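Local coordinates for Non-catalytic protein 1 (Piromyces equi, PDB 1WCU) that is a family 29 carbohydrate-binding module that probably binds plant cell-wall polysaccharides and has no catalytic activity of its own, at residues R96-S99 / D100-Y104. Residues are numbered along the deposited sequence; the frame is centred on the assembly and turned at random.
Sequences RSSS and DFTEY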
# COMPACT_ATOMS: atom_id res chain seq x y z
N ARG A 96 -0.67 0.45 -12.72
CA ARG A 96 -1.26 0.87 -14.00
C ARG A 96 -2.66 0.27 -14.15
O ARG A 96 -3.13 -0.45 -13.27
CB ARG A 96 -0.33 0.53 -15.17
CG ARG A 96 0.25 -0.87 -15.16
CD ARG A 96 -0.77 -1.95 -15.49
NE ARG A 96 -0.13 -3.27 -15.59
CZ ARG A 96 -0.74 -4.35 -16.08
NH1 ARG A 96 -1.98 -4.27 -16.53
NH2 ARG A 96 -0.09 -5.51 -16.15
N SER A 97 -3.34 0.56 -15.25
CA SER A 97 -4.72 0.07 -15.42
C SER A 97 -4.71 -1.42 -15.68
O SER A 97 -3.85 -1.95 -16.41
CB SER A 97 -5.48 0.84 -16.54
OG SER A 97 -5.30 2.22 -16.29
N SER A 98 -5.68 -2.11 -15.09
CA SER A 98 -5.90 -3.52 -15.36
C SER A 98 -7.33 -3.90 -15.18
O SER A 98 -8.00 -3.42 -14.28
CB SER A 98 -5.01 -4.40 -14.49
OG SER A 98 -5.32 -4.30 -13.11
N SER A 99 -7.80 -4.77 -16.08
CA SER A 99 -9.17 -5.25 -16.08
C SER A 99 -9.51 -6.16 -14.89
O SER A 99 -10.65 -6.16 -14.39
CB SER A 99 -9.44 -5.92 -17.46
OG SER A 99 -9.75 -4.84 -18.32
N ASP A 100 -8.52 -6.93 -14.43
CA ASP A 100 -8.65 -7.79 -13.25
C ASP A 100 -7.50 -7.47 -12.32
O ASP A 100 -6.65 -6.64 -12.63
CB ASP A 100 -8.63 -9.27 -13.65
CG ASP A 100 -9.43 -10.16 -12.67
OD1 ASP A 100 -9.65 -9.79 -11.49
OD2 ASP A 100 -9.83 -11.28 -13.10
N PHE A 101 -7.48 -8.13 -11.17
CA PHE A 101 -6.41 -7.92 -10.19
C PHE A 101 -5.05 -8.33 -10.73
O PHE A 101 -4.87 -9.44 -11.25
CB PHE A 101 -6.76 -8.63 -8.88
CG PHE A 101 -7.86 -7.94 -8.12
CD1 PHE A 101 -7.57 -6.88 -7.29
CD2 PHE A 101 -9.18 -8.28 -8.32
CE1 PHE A 101 -8.58 -6.19 -6.64
CE2 PHE A 101 -10.19 -7.60 -7.67
CZ PHE A 101 -9.89 -6.55 -6.83
N THR A 102 -4.10 -7.41 -10.63
CA THR A 102 -2.72 -7.58 -11.07
C THR A 102 -1.81 -7.54 -9.83
O THR A 102 -1.97 -6.67 -8.97
CB THR A 102 -2.33 -6.42 -12.00
OG1 THR A 102 -3.25 -6.38 -13.10
CG2 THR A 102 -0.91 -6.50 -12.51
N GLU A 103 -0.86 -8.47 -9.74
CA GLU A 103 0.10 -8.50 -8.65
C GLU A 103 1.23 -7.52 -8.89
O GLU A 103 1.74 -7.40 -10.02
CB GLU A 103 0.73 -9.89 -8.53
CG GLU A 103 -0.24 -11.05 -8.35
CD GLU A 103 0.49 -12.37 -8.15
OE1 GLU A 103 0.79 -13.05 -9.16
OE2 GLU A 103 0.73 -12.74 -7.00
N TYR A 104 1.64 -6.85 -7.82
CA TYR A 104 2.81 -6.00 -7.81
C TYR A 104 3.67 -6.31 -6.59
O TYR A 104 3.14 -6.56 -5.50
CB TYR A 104 2.40 -4.53 -7.72
CG TYR A 104 1.58 -4.00 -8.89
CD1 TYR A 104 0.20 -4.14 -8.93
CD2 TYR A 104 2.19 -3.33 -9.95
CE1 TYR A 104 -0.55 -3.66 -10.01
CE2 TYR A 104 1.45 -2.84 -11.01
CZ TYR A 104 0.08 -3.01 -11.03
OH TYR A 104 -0.68 -2.50 -12.07
O HOH W 1 -3.37 -2.64 -11.74
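Tyr-104 sends its hydroxyl across the turn to the backbone of Arg-96. The bond from Arg-96 N to Tyr-104 OH is 3.0 Å long and nearly straight, at 172°. A second bond sits closer to the bend. Ser-98 OG donates to Asp-100 O over 2.7 Å, almost in line with the carbonyl. The Ser-98 hydroxyl reaches it because OG lies between the backbone N and the carbonyl carbon (chi1 65°). Thr-102 OG1 lies 2.9 Å from Ser-98 OG. One water joins the two bonds. It donates to Arg-96 O and to Ser-98 OG, and it also hydrogen-bonds Tyr-104 OH, 2.7 Å away in the plane of the ring. This polar cluster is the tight part of the contact.

The chain turns a corner at Ser-99 and Asp-100. Strand 90-98 is an outermost strand of a five-stranded antiparallel sheet, and strand 101-109 belongs to the other antiparallel sheet of this beta-sandwich module. The contact spans the corner between them, at the protein surface. Backbone hydrogen bonds pair Ser-98 with Thr-70, Thr-102 with Val-68 and Tyr-104 with Leu-66.

The side of Arg-96 and Asp-100 is looser and exposed to solvent. The Arg-96 chain bends at chi2 (72°) and passes its CD 3.5 Å from Tyr-104 OH. Its guanidinium stands steeply to the tyrosine ring, and Thr-102 CG2 lies over one face, toward the rim. Arg-96 NH1 bonds Ser-97 O in the guanidinium plane, which probably limits the rotation of this exposed group. At the bend, Asp-100 OD1 accepts Phe-101 N over 2.8 Å.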